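Local coordinates for protein ethylbenzene dehydrogenase alpha-subunit (Aromatoleum aromaticum, PDB 2IVF) that forms the large molybdopterin-binding subunit of a molybdenum oxidoreductase, holding the ligands MGD and MD1, a molybdenum atom and an iron/sulfur cluster, at residues Leu147-Trp158 / Met639-Val649; Leu559-Leu570 / Leu936-His944. All coordinates share one frame; numbering follows the deposited sequence.

In the fold
Following the chain from the N terminus, residues 147-158 come first and wait almost five hundred residues for their partner, 639-649; contact 1 closes that long loop inside the molybdopterin oxidoreductase family region. Within it lies 559-570, the first half of contact 2, whose partner 936-944 follows far beyond 649, so the two loops cross rather than nest. Contact 1 joins the early strand 147-149 to strand 648-651 of a mixed sheet, whereas contact 2 fastens the end of helix 557-560 to a C-terminal loop between strands 915-917 and 969-975. Their centres are about 34 Å apart, and each includes one residue that touches the ligand MD1, S640 and L936.

Contact 1: residues Leu147-Trp158 / Met639-Val649; sequences LKRVGKRGEGKW and MSSSAMYADIV
The indole of W158 projects into 639-649, where the methyl CE of M639 approaches it obliquely, 3.7 Å from W158 NE1. At its edge stand the sulfur of M644 and the carbonyl oxygens of A643 and D647. NE1 gives a weak hydrogen bond to M644 SD at 3.7 Å, a Met-aromatic contact at the ring edge, while CH2 reaches V649 CG2. The Y645 ring carries G154 CA over one face, a CH-pi contact 4.1 Å from the centroid; glycine, at positive phi, lets the backbone lie against the ring.

Two guanidinium groups share the D647 carboxylate, together forming a salt-bridge network. R153 grips it side-on, NE to OD1 and NH2 to OD2, the latter 2.8 Å long and using the syn lone pair; the two planes are 35° apart. R149 NE comes to D647 OD1 at 2.8 Å on the anti lone pair; the bend at chi3 (66°) brings the guanidinium beside the aspartate, the two planes 60° apart. OD1 thus accepts from two arginines, which would probably favour the charged carboxylate, and OD2 also takes the backbone NH of I632. A water joins G156 N to M644 O.

L147 and V649 form an antiparallel hydrogen-bonded pair, each N meeting the other's O at 2.9 Å, and K148 faces I648 as the next, non-hydrogen-bonded pair. On its other side strand 147-149 pairs with 158-160 in the mixed sheet, while 631-636 lies beyond 648-651. I648 packs on helix 163-181, where D169 and E165 hold the K148 amine; Y645 rests on helix 610-613, and F103 of the beta-subunit chain covers W158 and M639 at the subunit interface.

Contact 2: residues Leu559-Leu570 / Leu936-His944; sequences LWNNKAWTDPAL and LIGMPKPLH
M939 inserts its side chain between W560 and W565, and its path accounts for much of the contact. CB heads neither toward nor away from 559-570, and the contacts begin at CG. This atom, anti to the carbonyl carbon (chi1 -63°), comes 3.7 Å from the backbone oxygen of W565. SD then lies at the edge of the W565 six-membered ring and obliquely beside the W560 pyrrole, a Met-aromatic contact with each; it is also 3.4 Å from L559 O. Further bends at chi2 and chi3 carry CE into the turn after the helix, where it meets W560 O, W565 O and W565 CB, the last at 3.7 Å, with T566 OG1 close by.

Next along the loop, the side chain of P940 crosses that of W560 at about a right angle. Its CD sits over the indole face, 3.4 Å from the centroid of the five-membered ring, and CG covers the neighbouring part of the benzene ring. At the margin of the same indole, NE1 donates to I937 O at 3.0 Å, nearly straight (166°) and in the ring plane, though tilted from the carbonyl plane. I937 CG2 fills the angle between L559 CB and W565 CE3. Farther on, L570 CD1 presses tightly on P942 CG (3.5 Å), while its CD2 meets L943. Helix 574-583 backs both ends, F574 on P940 and Y577 on L570 and P942.

Chemically, the join is largely apolar. The buried W565 carbonyl oxygen faces methionine carbons and has no polar partner. The single hydrogen bond and the proline over the face would be expected to restrict the rotation of the W560 indole, together with the residues of helix 546-553 packed on it. Aromatic and aliphatic packing by the tryptophans, I937, M939, the prolines and leucines carries the rest.

Contact 1: residues Leu147-Trp158 / Met639-Val649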
loop_
_atom_site.group_PDB
_atom_site.type_symbol
_atom_site.label_atom_id
_atom_site.label_comp_id
_atom_site.label_asym_id
_atom_site.label_seq_id
_atom_site.Cartn_x
_atom_site.Cartn_y
_atom_site.Cartn_z
ATOM N N LEU A 147 -26.229 -12.965 3.989
ATOM C CA LEU A 147 -25.923 -14.163 4.757
ATOM C C LEU A 147 -26.490 -14.026 6.135
ATOM O O LEU A 147 -26.398 -12.943 6.744
ATOM C CB LEU A 147 -24.410 -14.288 4.870
ATOM C CG LEU A 147 -23.712 -14.482 3.531
ATOM C CD1 LEU A 147 -22.149 -14.421 3.742
ATOM C CD2 LEU A 147 -24.188 -15.776 2.894
ATOM N N LYS A 148 -26.985 -15.140 6.647
ATOM C CA LYS A 148 -27.467 -15.230 7.994
ATOM C C LYS A 148 -26.694 -16.311 8.760
ATOM O O LYS A 148 -26.501 -17.419 8.279
ATOM C CB LYS A 148 -28.957 -15.534 7.982
ATOM C CG LYS A 148 -29.565 -15.764 9.380
ATOM C CD LYS A 148 -31.059 -15.579 9.272
ATOM C CE LYS A 148 -31.797 -15.818 10.529
ATOM N NZ LYS A 148 -33.140 -15.159 10.348
ATOM N N ARG A 149 -26.300 -15.967 9.972
ATOM C CA ARG A 149 -25.557 -16.852 10.826
ATOM C C ARG A 149 -26.341 -18.112 11.123
ATOM O O ARG A 149 -27.528 -18.071 11.473
ATOM C CB ARG A 149 -25.244 -16.147 12.156
ATOM C CG ARG A 149 -24.623 -17.026 13.195
ATOM C CD ARG A 149 -24.123 -16.184 14.370
ATOM N NE ARG A 149 -25.214 -15.526 15.120
ATOM C CZ ARG A 149 -25.931 -16.061 16.105
ATOM N NH1 ARG A 149 -25.762 -17.327 16.494
ATOM N NH2 ARG A 149 -26.870 -15.326 16.696
ATOM N N VAL A 150 -25.627 -19.227 11.025
ATOM C CA VAL A 150 -26.148 -20.516 11.340
ATOM C C VAL A 150 -25.597 -21.102 12.640
ATOM O O VAL A 150 -26.356 -21.679 13.404
ATOM C CB VAL A 150 -25.910 -21.479 10.159
ATOM C CG1 VAL A 150 -26.157 -22.938 10.583
ATOM C CG2 VAL A 150 -26.872 -21.114 9.033
ATOM N N GLY A 151 -24.292 -20.977 12.865
ATOM C CA GLY A 151 -23.682 -21.487 14.097
ATOM C C GLY A 151 -23.590 -20.381 15.139
ATOM O O GLY A 151 -24.465 -19.505 15.213
ATOM N N LYS A 152 -22.545 -20.439 15.951
ATOM C CA LYS A 152 -22.236 -19.396 16.921
ATOM C C LYS A 152 -21.618 -18.259 16.169
ATOM O O LYS A 152 -21.140 -18.434 15.046
ATOM C CB LYS A 152 -21.194 -19.885 17.925
ATOM C CG LYS A 152 -21.558 -21.075 18.720
ATOM C CD LYS A 152 -22.783 -20.847 19.554
ATOM C CE LYS A 152 -22.912 -21.916 20.635
ATOM N NZ LYS A 152 -24.249 -21.932 21.321
ATOM N N ARG A 153 -21.602 -17.080 16.775
ATOM C CA ARG A 153 -20.877 -15.968 16.168
ATOM C C ARG A 153 -19.410 -16.321 15.985
ATOM O O ARG A 153 -18.736 -16.765 16.940
ATOM C CB ARG A 153 -21.028 -14.696 16.998
ATOM C CG ARG A 153 -22.452 -14.120 16.973
ATOM C CD ARG A 153 -22.685 -13.044 18.029
ATOM N NE ARG A 153 -23.975 -12.373 17.832
ATOM C CZ ARG A 153 -24.606 -11.642 18.750
ATOM N NH1 ARG A 153 -24.102 -11.477 19.974
ATOM N NH2 ARG A 153 -25.756 -11.094 18.448
ATOM N N GLY A 154 -18.929 -16.150 14.758
ATOM C CA GLY A 154 -17.542 -16.445 14.440
ATOM C C GLY A 154 -17.237 -17.876 14.048
ATOM O O GLY A 154 -16.084 -18.207 13.812
ATOM N N GLU A 155 -18.242 -18.746 14.018
ATOM C CA GLU A 155 -18.004 -20.156 13.752
ATOM C C GLU A 155 -17.780 -20.462 12.283
ATOM O O GLU A 155 -17.289 -21.548 11.941
ATOM C CB GLU A 155 -19.177 -20.977 14.280
ATOM C CG GLU A 155 -18.849 -22.424 14.325
ATOM C CD GLU A 155 -19.831 -23.239 15.115
ATOM O OE1 GLU A 155 -20.938 -22.743 15.436
ATOM O OE2 GLU A 155 -19.475 -24.400 15.366
ATOM N N GLY A 156 -18.213 -19.543 11.413
ATOM C CA GLY A 156 -18.022 -19.666 9.966
ATOM C C GLY A 156 -19.061 -20.538 9.303
ATOM O O GLY A 156 -18.779 -21.234 8.302
ATOM N N LYS A 157 -20.255 -20.533 9.893
ATOM C CA LYS A 157 -21.397 -21.243 9.351
ATOM C C LYS A 157 -22.475 -20.226 8.956
ATOM O O LYS A 157 -23.045 -19.520 9.818
ATOM C CB LYS A 157 -21.964 -22.252 10.367
ATOM C CG LYS A 157 -20.996 -23.362 10.836
ATOM C CD LYS A 157 -21.751 -24.407 11.672
ATOM C CE LYS A 157 -20.832 -25.502 12.202
ATOM N NZ LYS A 157 -21.589 -26.520 12.951
ATOM N N TRP A 158 -22.728 -20.142 7.644
ATOM C CA TRP A 158 -23.629 -19.174 7.076
ATOM C C TRP A 158 -24.616 -19.805 6.111
ATOM O O TRP A 158 -24.379 -20.866 5.518
ATOM C CB TRP A 158 -22.799 -18.177 6.258
ATOM C CG TRP A 158 -21.776 -17.394 6.996
ATOM C CD1 TRP A 158 -20.411 -17.548 6.954
ATOM C CD2 TRP A 158 -22.026 -16.253 7.824
ATOM N NE1 TRP A 158 -19.807 -16.572 7.725
ATOM C CE2 TRP A 158 -20.778 -15.763 8.259
ATOM C CE3 TRP A 158 -23.192 -15.587 8.225
ATOM C CZ2 TRP A 158 -20.668 -14.659 9.061
ATOM C CZ3 TRP A 158 -23.081 -14.493 9.047
ATOM C CH2 TRP A 158 -21.828 -14.032 9.451
ATOM N N MET A 639 -15.652 -10.238 3.425
ATOM C CA MET A 639 -15.801 -10.984 4.670
ATOM C C MET A 639 -14.672 -10.600 5.623
ATOM O O MET A 639 -13.610 -11.242 5.687
ATOM C CB MET A 639 -15.889 -12.485 4.461
ATOM C CG MET A 639 -16.163 -13.204 5.748
ATOM S SD MET A 639 -17.783 -12.818 6.448
ATOM C CE MET A 639 -18.890 -13.765 5.426
ATOM N N SER A 640 -14.896 -9.486 6.318
ATOM C CA SER A 640 -13.947 -8.991 7.313
ATOM C C SER A 640 -13.954 -9.893 8.514
ATOM O O SER A 640 -14.876 -10.656 8.710
ATOM C CB SER A 640 -14.315 -7.562 7.750
ATOM O OG SER A 640 -15.485 -7.545 8.522
ATOM N N SER A 641 -12.909 -9.786 9.325
ATOM C CA SER A 641 -12.839 -10.543 10.539
ATOM C C SER A 641 -14.008 -10.214 11.438
ATOM O O SER A 641 -14.549 -11.114 12.108
ATOM C CB SER A 641 -11.505 -10.292 11.254
ATOM O OG SER A 641 -11.391 -8.957 11.631
ATOM N N SER A 642 -14.436 -8.944 11.453
ATOM C CA SER A 642 -15.584 -8.567 12.311
ATOM C C SER A 642 -16.931 -9.070 11.791
ATOM O O SER A 642 -17.806 -9.440 12.590
ATOM C CB SER A 642 -15.636 -7.048 12.584
ATOM O OG SER A 642 -14.377 -6.597 13.064
ATOM N N ALA A 643 -17.104 -9.054 10.472
ATOM C CA ALA A 643 -18.291 -9.604 9.815
ATOM C C ALA A 643 -18.474 -11.079 10.115
ATOM O O ALA A 643 -19.593 -11.576 10.139
ATOM C CB ALA A 643 -18.231 -9.362 8.262
ATOM N N MET A 644 -17.368 -11.791 10.347
ATOM C CA MET A 644 -17.438 -13.196 10.734
ATOM C C MET A 644 -18.190 -13.414 12.030
ATOM O O MET A 644 -18.657 -14.512 12.296
ATOM C CB MET A 644 -16.041 -13.810 10.763
ATOM C CG MET A 644 -15.504 -14.026 9.334
ATOM S SD MET A 644 -16.430 -15.305 8.466
ATOM C CE MET A 644 -15.983 -16.804 9.374
ATOM N N TYR A 645 -18.309 -12.372 12.847
ATOM C CA TYR A 645 -19.044 -12.466 14.095
ATOM C C TYR A 645 -20.441 -11.893 14.018
ATOM O O TYR A 645 -21.170 -11.897 15.005
ATOM C CB TYR A 645 -18.298 -11.724 15.201
ATOM C CG TYR A 645 -17.024 -12.373 15.570
ATOM C CD1 TYR A 645 -15.888 -12.103 14.850
ATOM C CD2 TYR A 645 -16.946 -13.297 16.626
ATOM C CE1 TYR A 645 -14.704 -12.697 15.159
ATOM C CE2 TYR A 645 -15.721 -13.895 16.946
ATOM C CZ TYR A 645 -14.610 -13.557 16.183
ATOM O OH TYR A 645 -13.348 -14.095 16.412
ATOM N N ALA A 646 -20.835 -11.442 12.847
ATOM C CA ALA A 646 -22.141 -10.849 12.672
ATOM C C ALA A 646 -23.242 -11.899 12.638
ATOM O O ALA A 646 -23.016 -13.098 12.389
ATOM C CB ALA A 646 -22.162 -10.037 11.368
ATOM N N ASP A 647 -24.456 -11.447 12.896
ATOM C CA ASP A 647 -25.626 -12.254 12.739
ATOM C C ASP A 647 -26.132 -12.200 11.329
ATOM O O ASP A 647 -26.687 -13.175 10.857
ATOM C CB ASP A 647 -26.706 -11.784 13.691
ATOM C CG ASP A 647 -26.226 -11.765 15.113
ATOM O OD1 ASP A 647 -25.634 -12.779 15.574
ATOM O OD2 ASP A 647 -26.432 -10.728 15.759
ATOM N N ILE A 648 -25.945 -11.050 10.676
ATOM C CA ILE A 648 -26.453 -10.796 9.341
ATOM C C ILE A 648 -25.371 -10.027 8.591
ATOM O O ILE A 648 -24.825 -9.044 9.103
ATOM C CB ILE A 648 -27.757 -9.925 9.383
ATOM C CG1 ILE A 648 -28.915 -10.644 10.055
ATOM C CG2 ILE A 648 -28.159 -9.490 7.960
ATOM C CD1 ILE A 648 -29.417 -11.896 9.347
ATOM N N VAL A 649 -25.042 -10.466 7.382
ATOM C CA VAL A 649 -24.134 -9.721 6.536
ATOM C C VAL A 649 -24.894 -9.377 5.262
ATOM O O VAL A 649 -25.469 -10.275 4.606
ATOM C CB VAL A 649 -22.863 -10.528 6.235
ATOM C CG1 VAL A 649 -21.927 -9.740 5.303
ATOM C CG2 VAL A 649 -22.149 -10.919 7.556
HETATM O O HOH W 1 -19.030 -16.896 11.348
#

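Contact 2: residues Leu559-Leu570 / Leu936-His944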
loop_
_atom_site.group_PDB
_atom_site.type_symbol
_atom_site.label_atom_id
_atom_site.label_comp_id
_atom_site.label_asym_id
_atom_site.label_seq_id
_atom_site.Cartn_x
_atom_site.Cartn_y
_atom_site.Cartn_z
ATOM N N LEU A 559 -9.122 -2.057 31.964
ATOM C CA LEU A 559 -7.809 -1.822 31.392
ATOM C C LEU A 559 -7.331 -0.393 31.675
ATOM O O LEU A 559 -6.228 -0.174 32.170
ATOM C CB LEU A 559 -7.841 -2.009 29.884
ATOM C CG LEU A 559 -8.029 -3.422 29.308
ATOM C CD1 LEU A 559 -9.098 -4.213 30.025
ATOM C CD2 LEU A 559 -8.298 -3.383 27.849
ATOM N N TRP A 560 -8.197 0.565 31.358
ATOM C CA TRP A 560 -7.848 1.972 31.410
ATOM C C TRP A 560 -7.683 2.576 32.805
ATOM O O TRP A 560 -7.129 3.663 32.936
ATOM C CB TRP A 560 -8.864 2.764 30.597
ATOM C CG TRP A 560 -8.948 2.353 29.225
ATOM C CD1 TRP A 560 -8.037 1.588 28.525
ATOM C CD2 TRP A 560 -9.951 2.735 28.279
ATOM N NE1 TRP A 560 -8.426 1.470 27.235
ATOM C CE2 TRP A 560 -9.588 2.174 27.043
ATOM C CE3 TRP A 560 -11.109 3.503 28.352
ATOM C CZ2 TRP A 560 -10.378 2.297 25.922
ATOM C CZ3 TRP A 560 -11.891 3.639 27.243
ATOM C CH2 TRP A 560 -11.518 3.046 26.024
ATOM N N ASN A 561 -8.158 1.883 33.842
ATOM C CA ASN A 561 -7.939 2.302 35.221
ATOM C C ASN A 561 -6.760 1.572 35.853
ATOM O O ASN A 561 -6.594 1.608 37.060
ATOM C CB ASN A 561 -9.210 2.073 36.064
ATOM C CG ASN A 561 -10.352 2.973 35.643
ATOM O OD1 ASN A 561 -10.131 4.043 35.068
ATOM N ND2 ASN A 561 -11.576 2.552 35.925
ATOM N N ASN A 562 -5.984 0.848 35.041
ATOM C CA ASN A 562 -4.794 0.176 35.534
ATOM C C ASN A 562 -3.680 1.196 35.679
ATOM O O ASN A 562 -3.125 1.652 34.686
ATOM C CB ASN A 562 -4.360 -0.943 34.579
ATOM C CG ASN A 562 -3.252 -1.826 35.168
ATOM O OD1 ASN A 562 -2.601 -1.467 36.151
ATOM N ND2 ASN A 562 -3.083 -3.013 34.603
ATOM N N LYS A 563 -3.351 1.555 36.914
ATOM C CA LYS A 563 -2.339 2.581 37.166
ATOM C C LYS A 563 -0.951 2.158 36.693
ATOM O O LYS A 563 -0.122 3.003 36.393
ATOM C CB LYS A 563 -2.301 2.930 38.651
ATOM C CG LYS A 563 -3.544 3.669 39.088
ATOM C CD LYS A 563 -3.586 3.933 40.583
ATOM C CE LYS A 563 -5.034 4.200 40.986
ATOM N NZ LYS A 563 -5.174 4.907 42.286
ATOM N N ALA A 564 -0.709 0.853 36.594
ATOM C CA ALA A 564 0.575 0.343 36.093
ATOM C C ALA A 564 0.804 0.755 34.649
ATOM O O ALA A 564 1.969 0.904 34.215
ATOM C CB ALA A 564 0.646 -1.209 36.240
ATOM N N TRP A 565 -0.284 0.973 33.912
ATOM C CA TRP A 565 -0.215 1.302 32.497
ATOM C C TRP A 565 -0.500 2.771 32.229
ATOM O O TRP A 565 -0.715 3.130 31.131
ATOM C CB TRP A 565 -1.224 0.468 31.702
ATOM C CG TRP A 565 -1.041 -1.008 31.860
ATOM C CD1 TRP A 565 0.079 -1.661 32.322
ATOM C CD2 TRP A 565 -1.982 -2.014 31.525
ATOM N NE1 TRP A 565 -0.123 -3.017 32.294
ATOM C CE2 TRP A 565 -1.385 -3.261 31.809
ATOM C CE3 TRP A 565 -3.298 -1.991 31.033
ATOM C CZ2 TRP A 565 -2.075 -4.465 31.645
ATOM C CZ3 TRP A 565 -3.966 -3.183 30.854
ATOM C CH2 TRP A 565 -3.342 -4.406 31.139
ATOM N N THR A 566 -0.515 3.584 33.279
ATOM C CA THR A 566 -0.835 5.005 33.218
ATOM C C THR A 566 0.459 5.798 33.370
ATOM O O THR A 566 1.406 5.353 33.999
ATOM C CB THR A 566 -1.793 5.365 34.428
ATOM O OG1 THR A 566 -2.996 4.580 34.349
ATOM C CG2 THR A 566 -2.192 6.841 34.441
ATOM N N ASP A 567 0.513 6.989 32.803
ATOM C CA ASP A 567 1.646 7.918 33.042
ATOM C C ASP A 567 1.825 8.102 34.557
ATOM O O ASP A 567 0.898 8.561 35.226
ATOM C CB ASP A 567 1.305 9.247 32.339
ATOM C CG ASP A 567 2.235 10.395 32.690
ATOM O OD1 ASP A 567 3.371 10.138 33.127
ATOM O OD2 ASP A 567 1.807 11.578 32.472
ATOM N N PRO A 568 3.001 7.743 35.106
ATOM C CA PRO A 568 3.232 7.841 36.545
ATOM C C PRO A 568 3.264 9.246 37.122
ATOM O O PRO A 568 3.250 9.390 38.339
ATOM C CB PRO A 568 4.596 7.184 36.761
ATOM C CG PRO A 568 5.174 6.929 35.433
ATOM C CD PRO A 568 4.178 7.217 34.380
ATOM N N ALA A 569 3.324 10.259 36.268
ATOM C CA ALA A 569 3.226 11.649 36.683
ATOM C C ALA A 569 1.796 12.040 36.986
ATOM O O ALA A 569 1.552 13.140 37.505
ATOM C CB ALA A 569 3.805 12.581 35.589
ATOM N N LEU A 570 0.835 11.171 36.650
ATOM C CA LEU A 570 -0.553 11.473 36.930
ATOM C C LEU A 570 -0.885 10.995 38.349
ATOM O O LEU A 570 -0.346 9.991 38.826
ATOM C CB LEU A 570 -1.476 10.860 35.858
ATOM C CG LEU A 570 -1.277 11.279 34.386
ATOM C CD1 LEU A 570 -2.320 10.594 33.459
ATOM C CD2 LEU A 570 -1.309 12.813 34.118
ATOM N N LEU A 936 -2.905 -4.266 22.706
ATOM C CA LEU A 936 -2.556 -2.839 22.557
ATOM C C LEU A 936 -3.265 -1.899 23.500
ATOM O O LEU A 936 -2.780 -0.800 23.705
ATOM C CB LEU A 936 -2.681 -2.381 21.113
ATOM C CG LEU A 936 -1.733 -3.032 20.080
ATOM C CD1 LEU A 936 -2.060 -2.430 18.683
ATOM C CD2 LEU A 936 -0.166 -2.881 20.379
ATOM N N ILE A 937 -4.339 -2.391 24.125
ATOM C CA ILE A 937 -5.013 -1.808 25.293
ATOM C C ILE A 937 -5.752 -0.535 25.042
ATOM O O ILE A 937 -6.892 -0.426 25.461
ATOM C CB ILE A 937 -4.055 -1.592 26.497
ATOM C CG1 ILE A 937 -3.319 -2.890 26.882
ATOM C CG2 ILE A 937 -4.819 -1.027 27.687
ATOM C CD1 ILE A 937 -4.147 -4.061 26.816
ATOM N N GLY A 938 -5.068 0.455 24.481
ATOM C CA GLY A 938 -5.671 1.707 24.068
ATOM C C GLY A 938 -5.843 2.689 25.199
ATOM O O GLY A 938 -6.845 3.388 25.263
ATOM N N MET A 939 -4.881 2.742 26.098
ATOM C CA MET A 939 -4.982 3.608 27.266
ATOM C C MET A 939 -5.220 5.043 26.803
ATOM O O MET A 939 -4.375 5.595 26.126
ATOM C CB MET A 939 -3.678 3.555 28.077
ATOM C CG MET A 939 -3.321 2.211 28.665
ATOM S SD MET A 939 -4.518 1.645 29.913
ATOM C CE MET A 939 -4.168 2.723 31.311
ATOM N N PRO A 940 -6.388 5.640 27.118
ATOM C CA PRO A 940 -6.588 7.014 26.716
ATOM C C PRO A 940 -5.882 7.959 27.654
ATOM O O PRO A 940 -5.843 7.712 28.857
ATOM C CB PRO A 940 -8.108 7.201 26.822
ATOM C CG PRO A 940 -8.677 5.879 27.072
ATOM C CD PRO A 940 -7.599 5.092 27.740
ATOM N N LYS A 941 -5.374 9.059 27.115
ATOM C CA LYS A 941 -4.649 10.038 27.924
ATOM C C LYS A 941 -5.632 10.788 28.805
ATOM O O LYS A 941 -6.479 11.509 28.301
ATOM C CB LYS A 941 -3.801 11.001 27.052
ATOM C CG LYS A 941 -2.994 11.977 27.928
ATOM C CD LYS A 941 -1.742 12.456 27.242
ATOM C CE LYS A 941 -1.066 13.573 28.022
ATOM N NZ LYS A 941 0.285 13.897 27.447
ATOM N N PRO A 942 -5.566 10.576 30.127
ATOM C CA PRO A 942 -6.577 11.157 31.001
ATOM C C PRO A 942 -6.690 12.688 30.957
ATOM O O PRO A 942 -7.768 13.214 31.221
ATOM C CB PRO A 942 -6.131 10.717 32.395
ATOM C CG PRO A 942 -5.384 9.542 32.190
ATOM C CD PRO A 942 -4.614 9.774 30.899
ATOM N N LEU A 943 -5.584 13.385 30.621
ATOM C CA LEU A 943 -5.587 14.850 30.594
ATOM C C LEU A 943 -6.529 15.331 29.492
ATOM O O LEU A 943 -7.027 16.449 29.541
ATOM C CB LEU A 943 -4.185 15.411 30.345
ATOM C CG LEU A 943 -3.172 15.206 31.472
ATOM C CD1 LEU A 943 -1.872 15.937 31.080
ATOM C CD2 LEU A 943 -3.748 15.694 32.764
ATOM N N HIS A 944 -6.824 14.465 28.539
ATOM C CA HIS A 944 -7.782 14.810 27.497
ATOM C C HIS A 944 -9.250 14.712 27.866
ATOM O O HIS A 944 -10.092 14.939 27.023
ATOM C CB HIS A 944 -7.460 14.075 26.217
ATOM C CG HIS A 944 -6.089 14.359 25.715
ATOM N ND1 HIS A 944 -5.612 13.827 24.532
ATOM C CD2 HIS A 944 -5.117 15.182 26.178
ATOM C CE1 HIS A 944 -4.363 14.225 24.348
ATOM N NE2 HIS A 944 -4.051 15.081 25.311
#